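Local coordinates for protein DTDP-4-dehydrorhamnose reductase, rfbD ortholog (Clostridium acetobutylicum, PDB 1VL0) that probably catalyses the reduction of dTDP-4-dehydrorhamnose to dTDP-L-rhamnose, and binds NADH, at residues Asn21-Lys33 against Thr195-Val207. Residues are numbered along the deposited sequence; the frame is centred on the assembly and turned at random.
With NAI (1,4-dihydronicotinamide adenine dinucleotide), chain D.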
loop_
_atom_site.group_PDB
_atom_site.type_symbol
_atom_site.label_atom_id
_atom_site.label_comp_id
_atom_site.label_asym_id
_atom_site.label_seq_id
_atom_site.Cartn_x
_atom_site.Cartn_y
_atom_site.Cartn_z
ATOM N N ASN A 21 11.923 -3.975 28.047
ATOM C CA ASN A 21 13.018 -3.487 28.865
ATOM C C ASN A 21 13.712 -2.224 28.315
ATOM O O ASN A 21 14.524 -1.608 29.020
ATOM C CB ASN A 21 14.071 -4.603 29.075
ATOM C CG ASN A 21 15.059 -4.255 30.164
ATOM O OD1 ASN A 21 14.689 -3.945 31.295
ATOM N ND2 ASN A 21 16.323 -4.241 29.808
ATOM N N GLY A 22 13.416 -1.848 27.086
ATOM C CA GLY A 22 14.023 -0.658 26.456
ATOM C C GLY A 22 13.491 0.632 27.055
ATOM O O GLY A 22 12.615 0.609 27.927
ATOM N N GLN A 23 13.978 1.771 26.561
ATOM C CA GLN A 23 13.539 3.071 27.087
ATOM C C GLN A 23 12.027 3.272 27.052
ATOM O O GLN A 23 11.425 3.620 28.052
ATOM C CB GLN A 23 14.196 4.220 26.313
ATOM C CG GLN A 23 15.651 4.218 26.406
ATOM C CD GLN A 23 16.238 5.514 25.957
ATOM O OE1 GLN A 23 16.814 6.234 26.767
ATOM N NE2 GLN A 23 16.064 5.849 24.674
ATOM N N LEU A 24 11.415 3.107 25.880
ATOM C CA LEU A 24 9.982 3.324 25.768
ATOM C C LEU A 24 9.190 2.217 26.457
ATOM O O LEU A 24 8.195 2.485 27.126
ATOM C CB LEU A 24 9.580 3.416 24.320
ATOM C CG LEU A 24 8.094 3.639 24.070
ATOM C CD1 LEU A 24 7.666 4.983 24.686
ATOM C CD2 LEU A 24 7.834 3.592 22.562
ATOM N N GLY A 25 9.638 0.976 26.303
ATOM C CA GLY A 25 8.961 -0.155 26.916
ATOM C C GLY A 25 8.785 0.057 28.415
ATOM O O GLY A 25 7.710 -0.137 28.953
ATOM N N ARG A 26 9.847 0.508 29.071
ATOM C CA ARG A 26 9.799 0.843 30.503
ATOM C C ARG A 26 8.837 1.977 30.823
ATOM O O ARG A 26 8.112 1.903 31.800
ATOM C CB ARG A 26 11.179 1.204 31.031
ATOM C CG ARG A 26 12.086 0.027 31.166
ATOM C CD ARG A 26 13.493 0.408 31.525
ATOM N NE ARG A 26 14.321 -0.748 31.794
ATOM C CZ ARG A 26 15.050 -0.933 32.878
ATOM N NH1 ARG A 26 15.071 -0.034 33.841
ATOM N NH2 ARG A 26 15.748 -2.049 33.020
ATOM N N GLU A 27 8.822 3.025 30.007
ATOM C CA GLU A 27 7.943 4.125 30.270
ATOM C C GLU A 27 6.467 3.754 30.114
ATOM O O GLU A 27 5.616 4.184 30.911
ATOM C CB GLU A 27 8.330 5.326 29.458
ATOM C CG GLU A 27 7.510 6.583 29.757
ATOM C CD GLU A 27 7.580 7.118 31.203
ATOM O OE1 GLU A 27 8.566 6.869 31.971
ATOM O OE2 GLU A 27 6.629 7.833 31.602
ATOM N N ILE A 28 6.153 2.918 29.125
ATOM C CA ILE A 28 4.787 2.501 28.917
ATOM C C ILE A 28 4.326 1.658 30.101
ATOM O O ILE A 28 3.215 1.829 30.602
ATOM C CB ILE A 28 4.687 1.726 27.617
ATOM C CG1 ILE A 28 4.853 2.696 26.434
ATOM C CG2 ILE A 28 3.342 1.016 27.515
ATOM C CD1 ILE A 28 4.780 2.070 25.055
ATOM N N GLN A 29 5.182 0.747 30.548
ATOM C CA GLN A 29 4.843 -0.056 31.734
ATOM C C GLN A 29 4.524 0.870 32.912
ATOM O O GLN A 29 3.540 0.678 33.599
ATOM C CB GLN A 29 5.991 -0.985 32.095
ATOM C CG GLN A 29 6.125 -2.094 31.139
ATOM C CD GLN A 29 7.187 -3.077 31.516
ATOM O OE1 GLN A 29 8.305 -3.053 30.969
ATOM N NE2 GLN A 29 6.858 -3.945 32.438
ATOM N N LYS A 30 5.349 1.909 33.085
ATOM C CA LYS A 30 5.198 2.845 34.181
ATOM C C LYS A 30 3.896 3.649 34.082
ATOM O O LYS A 30 3.175 3.776 35.076
ATOM C CB LYS A 30 6.404 3.762 34.224
ATOM C CG LYS A 30 6.388 4.822 35.291
ATOM C CD LYS A 30 7.793 5.403 35.410
ATOM C CE LYS A 30 7.810 6.773 36.056
ATOM N NZ LYS A 30 9.224 7.278 36.099
ATOM N N GLN A 31 3.551 4.122 32.891
ATOM C CA GLN A 31 2.303 4.860 32.705
ATOM C C GLN A 31 1.056 3.973 32.773
ATOM O O GLN A 31 -0.051 4.472 32.982
ATOM C CB GLN A 31 2.339 5.648 31.397
ATOM C CG GLN A 31 3.330 6.845 31.417
ATOM C CD GLN A 31 3.239 7.725 30.202
ATOM O OE1 GLN A 31 2.250 7.664 29.480
ATOM N NE2 GLN A 31 4.267 8.550 29.949
ATOM N N LEU A 32 1.216 2.664 32.610
ATOM C CA LEU A 32 0.096 1.744 32.708
ATOM C C LEU A 32 -0.097 1.153 34.111
ATOM O O LEU A 32 -1.085 0.504 34.368
ATOM C CB LEU A 32 0.259 0.602 31.689
ATOM C CG LEU A 32 0.000 0.934 30.224
ATOM C CD1 LEU A 32 0.348 -0.240 29.351
ATOM C CD2 LEU A 32 -1.421 1.400 29.959
ATOM N N LYS A 33 0.859 1.347 35.008
ATOM C CA LYS A 33 0.707 0.875 36.373
ATOM C C LYS A 33 -0.565 1.457 37.024
ATOM O O LYS A 33 -0.845 2.646 36.967
ATOM C CB LYS A 33 1.944 1.197 37.224
ATOM C CG LYS A 33 2.863 0.008 37.472
ATOM N N THR A 195 13.321 14.133 22.292
ATOM C CA THR A 195 12.035 13.616 22.661
ATOM C C THR A 195 12.141 12.707 23.832
ATOM O O THR A 195 12.999 11.829 23.859
ATOM C CB THR A 195 11.381 12.877 21.458
ATOM O OG1 THR A 195 11.195 13.828 20.402
ATOM C CG2 THR A 195 9.962 12.368 21.792
ATOM N N SER A 196 11.316 12.996 24.835
ATOM C CA SER A 196 11.293 12.199 26.079
ATOM C C SER A 196 10.362 11.047 25.854
ATOM O O SER A 196 9.348 11.226 25.234
ATOM C CB SER A 196 10.762 13.038 27.283
ATOM O OG SER A 196 10.685 12.218 28.466
ATOM N N THR A 197 10.644 9.880 26.437
ATOM C CA THR A 197 9.705 8.756 26.380
ATOM C C THR A 197 8.403 9.037 27.099
ATOM O O THR A 197 7.389 8.367 26.886
ATOM C CB THR A 197 10.311 7.475 26.994
ATOM O OG1 THR A 197 10.885 7.761 28.294
ATOM C CG2 THR A 197 11.449 6.968 26.147
ATOM N N VAL A 198 8.412 9.991 28.006
ATOM C CA VAL A 198 7.199 10.297 28.760
ATOM C C VAL A 198 6.155 10.800 27.793
ATOM O O VAL A 198 5.007 10.420 27.880
ATOM C CB VAL A 198 7.462 11.391 29.835
ATOM C CG1 VAL A 198 6.136 11.917 30.454
ATOM C CG2 VAL A 198 8.409 10.833 30.904
ATOM N N ASP A 199 6.558 11.724 26.912
ATOM C CA ASP A 199 5.629 12.302 25.925
ATOM C C ASP A 199 5.226 11.287 24.841
ATOM O O ASP A 199 4.102 11.305 24.379
ATOM C CB ASP A 199 6.299 13.500 25.244
ATOM C CG ASP A 199 6.555 14.616 26.215
ATOM O OD1 ASP A 199 7.600 14.518 26.902
ATOM O OD2 ASP A 199 5.724 15.565 26.395
ATOM N N LEU A 200 6.189 10.459 24.410
ATOM C CA LEU A 200 5.949 9.456 23.406
ATOM C C LEU A 200 4.949 8.440 23.922
ATOM O O LEU A 200 4.007 8.084 23.242
ATOM C CB LEU A 200 7.263 8.773 22.984
ATOM C CG LEU A 200 7.103 7.631 21.939
ATOM C CD1 LEU A 200 6.367 8.054 20.655
ATOM C CD2 LEU A 200 8.503 7.092 21.648
ATOM N N ALA A 201 5.147 8.005 25.149
ATOM C CA ALA A 201 4.265 7.010 25.750
ATOM C C ALA A 201 2.832 7.505 25.967
ATOM O O ALA A 201 1.881 6.761 25.820
ATOM C CB ALA A 201 4.867 6.557 27.058
ATOM N N ARG A 202 2.684 8.763 26.352
ATOM C CA ARG A 202 1.388 9.381 26.481
ATOM C C ARG A 202 0.684 9.382 25.150
ATOM O O ARG A 202 -0.508 9.156 25.061
ATOM C CB ARG A 202 1.512 10.831 26.986
ATOM C CG ARG A 202 1.758 10.978 28.451
ATOM C CD ARG A 202 2.009 12.410 28.856
ATOM N NE ARG A 202 2.425 12.575 30.267
ATOM C CZ ARG A 202 2.872 13.738 30.785
ATOM N NH1 ARG A 202 2.969 14.844 30.031
ATOM N NH2 ARG A 202 3.219 13.801 32.052
ATOM N N VAL A 203 1.406 9.714 24.085
ATOM C CA VAL A 203 0.795 9.732 22.769
ATOM C C VAL A 203 0.370 8.317 22.323
ATOM O O VAL A 203 -0.765 8.109 21.873
ATOM C CB VAL A 203 1.739 10.364 21.739
ATOM C CG1 VAL A 203 1.299 10.009 20.324
ATOM C CG2 VAL A 203 1.725 11.903 21.946
ATOM N N VAL A 204 1.272 7.357 22.489
ATOM C CA VAL A 204 0.993 5.975 22.151
ATOM C C VAL A 204 -0.267 5.551 22.832
ATOM O O VAL A 204 -1.140 4.969 22.176
ATOM C CB VAL A 204 2.120 5.040 22.502
ATOM C CG1 VAL A 204 1.665 3.562 22.485
ATOM C CG2 VAL A 204 3.230 5.223 21.515
ATOM N N LEU A 205 -0.382 5.804 24.124
ATOM C CA LEU A 205 -1.563 5.304 24.869
ATOM C C LEU A 205 -2.825 6.103 24.566
ATOM O O LEU A 205 -3.945 5.573 24.681
ATOM C CB LEU A 205 -1.274 5.309 26.350
ATOM C CG LEU A 205 -0.124 4.381 26.798
ATOM C CD1 LEU A 205 0.257 4.668 28.263
ATOM C CD2 LEU A 205 -0.459 2.933 26.611
ATOM N N LYS A 206 -2.664 7.377 24.219
ATOM C CA LYS A 206 -3.777 8.223 23.755
ATOM C C LYS A 206 -4.437 7.695 22.448
ATOM O O LYS A 206 -5.661 7.549 22.372
ATOM C CB LYS A 206 -3.264 9.651 23.499
ATOM C CG LYS A 206 -4.278 10.689 22.945
ATOM C CD LYS A 206 -3.509 12.001 22.436
ATOM C CE LYS A 206 -4.428 13.112 21.790
ATOM N NZ LYS A 206 -5.677 13.322 22.679
ATOM N N VAL A 207 -3.640 7.476 21.408
ATOM C CA VAL A 207 -4.203 7.024 20.136
ATOM C C VAL A 207 -4.876 5.665 20.273
ATOM O O VAL A 207 -5.901 5.429 19.656
ATOM C CB VAL A 207 -3.223 7.044 18.957
ATOM C CG1 VAL A 207 -2.757 8.496 18.697
ATOM C CG2 VAL A 207 -2.031 6.132 19.172
HETATM P PA NAI D . 15.905 0.448 23.251
HETATM O O1A NAI D . 17.134 0.170 22.431
HETATM O O2A NAI D . 16.170 1.237 24.509
HETATM O O5B NAI D . 15.180 -0.966 23.483
HETATM C C5B NAI D . 14.929 -1.768 22.346
HETATM C C4B NAI D . 14.656 -3.211 22.748
HETATM O O4B NAI D . 14.778 -4.057 21.606
HETATM C C3B NAI D . 15.629 -3.810 23.761
HETATM O O3B NAI D . 14.972 -4.068 24.988
HETATM C C2B NAI D . 16.089 -5.096 23.058
HETATM O O2B NAI D . 16.472 -6.159 23.920
HETATM C C1B NAI D . 14.865 -5.351 22.173
HETATM N N9A NAI D . 14.929 -6.439 21.180
HETATM C C8A NAI D . 15.957 -6.650 20.304
HETATM N N7A NAI D . 15.676 -7.751 19.578
HETATM C C5A NAI D . 14.494 -8.277 19.975
HETATM C C6A NAI D . 13.778 -9.397 19.547
HETATM N N6A NAI D . 14.247 -10.187 18.593
HETATM N N1A NAI D . 12.573 -9.692 20.143
HETATM C C2A NAI D . 12.074 -8.865 21.155
HETATM N N3A NAI D . 12.789 -7.781 21.598
HETATM C C4A NAI D . 13.993 -7.464 21.005
HETATM O O3 NAI D . 14.828 1.161 22.300
HETATM P PN NAI D . 14.172 2.629 22.487
HETATM O O1N NAI D . 12.991 2.567 23.369
HETATM O O2N NAI D . 15.271 3.615 22.594
HETATM O O5D NAI D . 13.457 2.735 21.039
HETATM C C5D NAI D . 12.065 2.462 20.945
HETATM C C4D NAI D . 11.617 2.638 19.518
HETATM O O4D NAI D . 11.882 3.976 19.043
HETATM C C3D NAI D . 12.311 1.668 18.563
HETATM O O3D NAI D . 11.272 1.097 17.819
HETATM C C2D NAI D . 13.233 2.531 17.702
HETATM O O2D NAI D . 13.459 2.117 16.358
HETATM C C1D NAI D . 12.484 3.868 17.752
HETATM N N1N NAI D . 13.347 5.034 17.575
HETATM C C2N NAI D . 14.203 5.389 18.594
HETATM C C3N NAI D . 14.999 6.520 18.416
HETATM C C7N NAI D . 16.178 6.757 19.311
HETATM O O7N NAI D . 16.751 8.037 19.294
HETATM N N7N NAI D . 16.651 5.775 20.089
HETATM C C4N NAI D . 14.909 7.261 17.230
HETATM C C5N NAI D . 14.038 6.887 16.207
HETATM C C6N NAI D . 13.264 5.751 16.418
HETATM O O HOH W 1 11.969 5.627 29.588
#
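Gln31 buries the most surface here, lying as a knob among Val198, Ala201, Arg202 and Leu205. With its chain extended beyond CG, the amide reaches the carbonyl of Val198: NE2 donates to Val198 O at 2.9 Å, on a lone pair in the carbonyl plane. That oxygen also accepts from Arg202 N within its own helix. A second NE2 bond, 3.0 Å long, goes to the anti lone pair of Glu27 OE2, one turn back in the same helix. Val198 O lies in the amide plane of Gln31 (2° out of it) and Glu27 OE2 close to it (13°), so the two acceptors restrain the amide's rotation. Ala201 CB lies over one face of this amide, 3.6 Å from Gln31 NE2, and forms the reciprocal knob among Leu24, Glu27, Ile28 and Gln31.

At the end away from the cofactor, Leu205 CD2 meets Leu32 CD2 at 3.8 Å while its CD1 packs on Gln31. At the cofactor end Leu24 crosses Leu200 at about a right angle, CD2 to CD2 3.7 Å. Thr197 rests CG2 on the backbone of Gln23, and a water joins Thr197 OG1 to Gln23 O.

The axes of 23-32 and 197-207 approach to 9.0 Å and cross at -62°. Helix 23-32 begins at the cofactor diphosphate, where Gln23 N and Leu24 N donate to NAI O2A and O1N; this is the dinucleotide-binding helix of a Rossmann fold, packed here against helix 197-210.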